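Local coordinates for histidinol dehydrogenase (Elizabethkingia anophelis NUHP1, PDB 6AN0), which probably catalyses the last step of histidine biosynthesis, the zinc-dependent, two-stage oxidation of L-histidinol to L-histidine with two NAD+, at residues G192-F201 with Y219-F230. Sequence-based numbering, arbitrary orientation.
With EDO (1,2-ethanediol), chain E.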
ATOM      1  N   GLY A 192     -10.070  -6.128  20.156  1.00 22.12           N
ATOM      2  CA  GLY A 192     -10.664  -7.183  19.343  1.00 27.56           C
ATOM      3  C   GLY A 192     -11.401  -6.677  18.110  1.00 21.66           C
ATOM      4  O   GLY A 192     -11.130  -5.599  17.580  1.00 18.83           O
ATOM      5  N   ILE A 193     -12.343  -7.509  17.641  1.00 22.90           N
ATOM      6  CA  ILE A 193     -13.108  -7.161  16.445  1.00 23.11           C
ATOM      7  C   ILE A 193     -13.867  -5.855  16.659  1.00 21.49           C
ATOM      8  O   ILE A 193     -13.946  -5.011  15.756  1.00 22.27           O
ATOM      9  CB  ILE A 193     -14.067  -8.304  16.053  1.00 25.93           C
ATOM     10  CG1 ILE A 193     -13.311  -9.608  15.778  1.00 21.74           C
ATOM     11  CG2 ILE A 193     -14.863  -7.920  14.798  1.00 21.95           C
ATOM     12  CD1 ILE A 193     -14.274 -10.839  15.667  1.00 22.45           C
ATOM     13  N   GLN A 194     -14.438  -5.669  17.857  1.00 23.84           N
ATOM     14  CA  GLN A 194     -15.259  -4.487  18.099  1.00 21.29           C
ATOM     15  C   GLN A 194     -14.443  -3.200  18.035  1.00 25.64           C
ATOM     16  O   GLN A 194     -14.953  -2.178  17.559  1.00 21.97           O
ATOM     17  CB  GLN A 194     -16.012  -4.611  19.440  1.00 21.59           C
ATOM     18  CG  GLN A 194     -15.136  -4.802  20.719  1.00 22.95           C
ATOM     19  CD  GLN A 194     -14.771  -6.266  21.005  1.00 25.93           C
ATOM     20  OE1 GLN A 194     -14.914  -7.137  20.147  1.00 25.33           O
ATOM     21  NE2 GLN A 194     -14.290  -6.532  22.221  1.00 26.75           N
ATOM     22  N   ALA A 195     -13.176  -3.225  18.466  1.00 18.98           N
ATOM     23  CA  ALA A 195     -12.329  -2.045  18.309  1.00 21.65           C
ATOM     24  C   ALA A 195     -12.081  -1.735  16.838  1.00 23.29           C
ATOM     25  O   ALA A 195     -12.162  -0.573  16.417  1.00 20.07           O
ATOM     26  CB  ALA A 195     -10.995  -2.228  19.041  1.00 21.40           C
ATOM     27  N   ILE A 196     -11.760  -2.761  16.041  1.00 20.56           N
ATOM     28  CA  ILE A 196     -11.551  -2.545  14.607  1.00 18.68           C
ATOM     29  C   ILE A 196     -12.825  -2.003  13.968  1.00 23.27           C
ATOM     30  O   ILE A 196     -12.779  -1.107  13.111  1.00 21.83           O
ATOM     31  CB  ILE A 196     -11.090  -3.855  13.929  1.00 23.99           C
ATOM     32  CG1 ILE A 196      -9.759  -4.343  14.514  1.00 21.23           C
ATOM     33  CG2 ILE A 196     -10.995  -3.685  12.411  1.00 23.25           C
ATOM     34  CD1 ILE A 196      -8.661  -3.263  14.524  1.00 21.08           C
ATOM     35  N   GLY A 197     -13.982  -2.537  14.373  1.00 23.69           N
ATOM     36  CA  GLY A 197     -15.245  -2.067  13.823  1.00 19.82           C
ATOM     37  C   GLY A 197     -15.532  -0.628  14.203  1.00 24.54           C
ATOM     38  O   GLY A 197     -16.011   0.162  13.379  1.00 24.22           O
ATOM     39  N   ALA A 198     -15.215  -0.259  15.446  1.00 18.92           N
ATOM     40  CA  ALA A 198     -15.403   1.122  15.871  1.00 21.28           C
ATOM     41  C   ALA A 198     -14.548   2.075  15.033  1.00 18.27           C
ATOM     42  O   ALA A 198     -15.011   3.151  14.637  1.00 22.32           O
ATOM     43  CB  ALA A 198     -15.082   1.256  17.357  1.00 22.18           C
ATOM     44  N   MET A 199     -13.307   1.700  14.739  1.00 18.22           N
ATOM     45  CA  MET A 199     -12.488   2.576  13.901  1.00 20.30           C
ATOM     46  C   MET A 199     -12.886   2.517  12.435  1.00 22.59           C
ATOM     47  O   MET A 199     -12.597   3.455  11.688  1.00 24.18           O
ATOM     48  CB  MET A 199     -11.007   2.238  14.064  1.00 20.61           C
ATOM     49  CG  MET A 199     -10.490   2.546  15.484  1.00 18.90           C
ATOM     50  SD  MET A 199      -8.709   2.291  15.677  1.00 23.98           S
ATOM     51  CE  MET A 199      -8.592   0.502  15.672  1.00 23.67           C
ATOM     52  N   THR A 200     -13.576   1.459  12.018  1.00 20.86           N
ATOM     53  CA  THR A 200     -14.012   1.339  10.631  1.00 20.88           C
ATOM     54  C   THR A 200     -15.284   2.133  10.368  1.00 23.73           C
ATOM     55  O   THR A 200     -15.391   2.820   9.347  1.00 24.71           O
ATOM     56  CB  THR A 200     -14.212  -0.140  10.291  1.00 27.28           C
ATOM     57  OG1 THR A 200     -12.952  -0.816  10.377  1.00 22.53           O
ATOM     58  CG2 THR A 200     -14.835  -0.331   8.896  1.00 28.49           C
ATOM     59  N   PHE A 201     -16.257   2.065  11.271  1.00 20.99           N
ATOM     60  CA  PHE A 201     -17.538   2.718  11.033  1.00 25.49           C
ATOM     61  C   PHE A 201     -17.740   3.969  11.871  1.00 28.98           C
ATOM     62  O   PHE A 201     -18.574   4.805  11.508  1.00 26.39           O
ATOM     63  CB  PHE A 201     -18.700   1.739  11.295  1.00 27.82           C
ATOM     64  CG  PHE A 201     -18.621   0.489  10.466  1.00 28.98           C
ATOM     65  CD1 PHE A 201     -19.040   0.493   9.141  1.00 35.11           C
ATOM     66  CD2 PHE A 201     -18.084  -0.681  10.996  1.00 27.49           C
ATOM     67  CE1 PHE A 201     -18.946  -0.655   8.356  1.00 37.45           C
ATOM     68  CE2 PHE A 201     -17.981  -1.832  10.216  1.00 29.87           C
ATOM     69  CZ  PHE A 201     -18.413  -1.818   8.899  1.00 29.65           C
ATOM     70  N   TYR A 219      -8.489 -12.873  15.361  1.00 27.03           N
ATOM     71  CA  TYR A 219      -9.746 -12.144  15.213  1.00 23.64           C
ATOM     72  C   TYR A 219      -9.500 -10.716  14.747  1.00 28.04           C
ATOM     73  O   TYR A 219     -10.237 -10.196  13.905  1.00 23.91           O
ATOM     74  CB  TYR A 219     -10.514 -12.143  16.530  1.00 25.09           C
ATOM     75  CG  TYR A 219     -10.829 -13.541  16.985  1.00 34.02           C
ATOM     76  CD1 TYR A 219     -11.880 -14.251  16.420  1.00 37.19           C
ATOM     77  CD2 TYR A 219     -10.060 -14.164  17.954  1.00 39.76           C
ATOM     78  CE1 TYR A 219     -12.158 -15.545  16.814  1.00 46.82           C
ATOM     79  CE2 TYR A 219     -10.333 -15.461  18.358  1.00 39.66           C
ATOM     80  CZ  TYR A 219     -11.380 -16.143  17.782  1.00 49.55           C
ATOM     81  OH  TYR A 219     -11.666 -17.432  18.178  1.00 62.72           O
ATOM     82  N   VAL A 220      -8.487 -10.059  15.311  1.00 23.19           N
ATOM     83  CA  VAL A 220      -8.151  -8.708  14.874  1.00 25.55           C
ATOM     84  C   VAL A 220      -7.701  -8.729  13.420  1.00 25.32           C
ATOM     85  O   VAL A 220      -8.076  -7.861  12.617  1.00 22.73           O
ATOM     86  CB  VAL A 220      -7.076  -8.105  15.802  1.00 23.90           C
ATOM     87  CG1 VAL A 220      -6.485  -6.824  15.194  1.00 26.41           C
ATOM     88  CG2 VAL A 220      -7.662  -7.846  17.187  1.00 24.77           C
ATOM     89  N   THR A 221      -6.922  -9.751  13.052  1.00 22.91           N
ATOM     90  CA  THR A 221      -6.416  -9.862  11.689  1.00 25.58           C
ATOM     91  C   THR A 221      -7.556 -10.007  10.686  1.00 28.37           C
ATOM     92  O   THR A 221      -7.568  -9.344   9.640  1.00 25.66           O
ATOM     93  CB  THR A 221      -5.447 -11.052  11.597  1.00 34.14           C
ATOM     94  OG1 THR A 221      -4.297 -10.798  12.415  1.00 30.64           O
ATOM     95  CG2 THR A 221      -4.988 -11.275  10.155  1.00 38.93           C
ATOM     96  N   ALA A 222      -8.519 -10.886  10.983  1.00 25.46           N
ATOM     97  CA  ALA A 222      -9.659 -11.069  10.088  1.00 23.89           C
ATOM     98  C   ALA A 222     -10.506  -9.804  10.025  1.00 23.67           C
ATOM     99  O   ALA A 222     -11.015  -9.435   8.958  1.00 23.92           O
ATOM    100  CB  ALA A 222     -10.500 -12.267  10.539  1.00 24.51           C
ATOM    101  N   ALA A 223     -10.649  -9.111  11.156  1.00 21.37           N
ATOM    102  CA  ALA A 223     -11.457  -7.898  11.167  1.00 23.56           C
ATOM    103  C   ALA A 223     -10.831  -6.824  10.294  1.00 21.04           C
ATOM    104  O   ALA A 223     -11.535  -6.149   9.535  1.00 21.43           O
ATOM    105  CB  ALA A 223     -11.642  -7.384  12.597  1.00 24.18           C
ATOM    106  N   LYS A 224      -9.506  -6.659  10.378  1.00 20.70           N
ATOM    107  CA  LYS A 224      -8.833  -5.679   9.531  1.00 21.07           C
ATOM    108  C   LYS A 224      -8.973  -6.047   8.060  1.00 24.74           C
ATOM    109  O   LYS A 224      -9.178  -5.171   7.207  1.00 20.35           O
ATOM    110  CB  LYS A 224      -7.357  -5.574   9.922  1.00 19.33           C
ATOM    111  CG  LYS A 224      -7.112  -4.805  11.219  1.00 22.52           C
ATOM    112  CD  LYS A 224      -5.646  -4.897  11.657  1.00 23.91           C
ATOM    113  CE  LYS A 224      -4.727  -4.138  10.703  1.00 24.61           C
ATOM    114  NZ  LYS A 224      -3.290  -4.299  11.079  1.00 22.78           N
ATOM    115  N   GLN A 225      -8.875  -7.344   7.746  1.00 24.12           N
ATOM    116  CA  GLN A 225      -9.019  -7.782   6.359  1.00 25.39           C
ATOM    117  C   GLN A 225     -10.410  -7.462   5.827  1.00 27.70           C
ATOM    118  O   GLN A 225     -10.556  -6.951   4.708  1.00 23.68           O
ATOM    119  CB  GLN A 225      -8.721  -9.281   6.241  1.00 29.97           C
ATOM    120  N   ILE A 226     -11.442  -7.734   6.624  1.00 23.39           N
ATOM    121  CA  ILE A 226     -12.811  -7.504   6.176  1.00 20.06           C
ATOM    122  C   ILE A 226     -13.153  -6.017   6.186  1.00 21.56           C
ATOM    123  O   ILE A 226     -13.910  -5.547   5.321  1.00 23.26           O
ATOM    124  CB  ILE A 226     -13.762  -8.331   7.053  1.00 25.24           C
ATOM    125  CG1 ILE A 226     -13.592  -9.810   6.702  1.00 29.59           C
ATOM    126  CG2 ILE A 226     -15.221  -7.866   6.889  1.00 26.85           C
ATOM    127  CD1 ILE A 226     -14.283 -10.764   7.651  1.00 30.76           C
ATOM    128  N   ALA A 227     -12.585  -5.257   7.130  1.00 22.43           N
ATOM    129  CA  ALA A 227     -12.811  -3.814   7.193  1.00 20.91           C
ATOM    130  C   ALA A 227     -12.430  -3.123   5.889  1.00 22.32           C
ATOM    131  O   ALA A 227     -13.048  -2.121   5.516  1.00 23.54           O
ATOM    132  CB  ALA A 227     -12.013  -3.203   8.350  1.00 19.11           C
ATOM    133  N   GLN A 228     -11.400  -3.624   5.199  1.00 21.65           N
ATOM    134  CA  GLN A 228     -11.052  -3.088   3.879  1.00 28.23           C
ATOM    135  C   GLN A 228     -12.254  -2.980   2.949  1.00 35.27           C
ATOM    136  O   GLN A 228     -12.347  -2.047   2.146  1.00 31.27           O
ATOM    137  CB  GLN A 228      -9.998  -3.964   3.227  1.00 32.44           C
ATOM    138  CG  GLN A 228      -8.601  -3.706   3.681  1.00 30.67           C
ATOM    139  CD  GLN A 228      -7.613  -4.545   2.897  1.00 39.56           C
ATOM    140  OE1 GLN A 228      -6.753  -4.018   2.197  1.00 44.35           O
ATOM    141  NE2 GLN A 228      -7.738  -5.865   3.013  1.00 35.51           N
ATOM    142  N   ASN A 229     -13.180  -3.939   3.024  1.00 30.05           N
ATOM    143  CA  ASN A 229     -14.316  -3.936   2.116  1.00 32.18           C
ATOM    144  C   ASN A 229     -15.331  -2.851   2.443  1.00 32.58           C
ATOM    145  O   ASN A 229     -16.285  -2.667   1.680  1.00 45.82           O
ATOM    146  CB  ASN A 229     -14.979  -5.318   2.132  1.00 45.24           C
ATOM    147  CG  ASN A 229     -13.973  -6.437   1.933  1.00 40.96           C
ATOM    148  OD1 ASN A 229     -12.929  -6.246   1.301  1.00 57.97           O
ATOM    149  ND2 ASN A 229     -14.269  -7.602   2.482  1.00 47.25           N
ATOM    150  N   PHE A 230     -15.164  -2.143   3.556  1.00 24.94           N
ATOM    151  CA  PHE A 230     -16.015  -1.011   3.888  1.00 22.20           C
ATOM    152  C   PHE A 230     -15.288   0.321   3.721  1.00 26.82           C
ATOM    153  O   PHE A 230     -15.741   1.344   4.238  1.00 33.63           O
ATOM    154  CB  PHE A 230     -16.570  -1.175   5.301  1.00 27.52           C
ATOM    155  CG  PHE A 230     -17.415  -2.411   5.452  1.00 32.55           C
ATOM    156  CD1 PHE A 230     -18.748  -2.395   5.080  1.00 29.25           C
ATOM    157  CD2 PHE A 230     -16.865  -3.595   5.917  1.00 29.99           C
ATOM    158  CE1 PHE A 230     -19.529  -3.536   5.191  1.00 37.86           C
ATOM    159  CE2 PHE A 230     -17.637  -4.742   6.036  1.00 29.33           C
ATOM    160  CZ  PHE A 230     -18.973  -4.713   5.669  1.00 35.36           C
TER
HETATM  161  C1  EDO E 504      -1.416 -15.033  12.911  1.00 70.13           C
HETATM  162  O1  EDO E 504      -2.371 -15.683  13.764  1.00 71.53           O
HETATM  163  C2  EDO E 504      -1.480 -13.530  13.144  1.00 65.72           C
HETATM  164  O2  EDO E 504      -2.846 -13.157  13.360  1.00 64.48           O
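I196 O, on the residue that packs against A223 and A227, is gripped twice within its own helix. T200 OG1 donates to it over 2.8 Å, and T200 N reaches it from the opposite face of the carbonyl plane. T200 OG1 stands above that plane, 40° out of it. The bond holds the hydroxyl against its own helix, with OG1 beside the backbone N (chi1 -64°). T200 OG1 lies 3.3 Å from A227 CB.

The two helices belong to an alternating beta-alpha-beta-alpha unit: strand 186-189, helix 192-201, strand 211-213, helix 218-227. The two strands share a mixed sheet but are not adjacent in it. The arrangement is reminiscent of nucleotide-binding alpha/beta folds. Helices 192-201 and 219-227 run in the same direction, crossing at -24° with axes 8.4 Å apart at their closest. I196 and T200 also touch I212 of strand 211-213. No hydrogen bond links the two helices; the join is mostly apolar.

I196 is a knob in the hole formed by V220, A223, K224 and A227. Its CG2, anti to the backbone N, lies 3.8 Å from A223 CB, while CD1 reaches K224 CG. The ammonium of K224 leads away to G214 O and a salt bridge with D235. I193 packs beside this knob, its CG1 against Y219 CB and its CG2 against A223 CB.

At the other end of the contact, V220 CG2 rests 3.8 Å from G192 CA. G192 N bonds to Y132 OH and V220 N to N217 OD1; Y132, N217 and Q194 are predicted to bind NAD+, so the contact adjoins the probable cofactor site.

F201 and F230 form an edge-to-face pair, planes at 64°. T200 CG2 covers one face of the F201 ring, and F201 CZ comes over one face of the F230 ring, 3.6 Å from F230 CG.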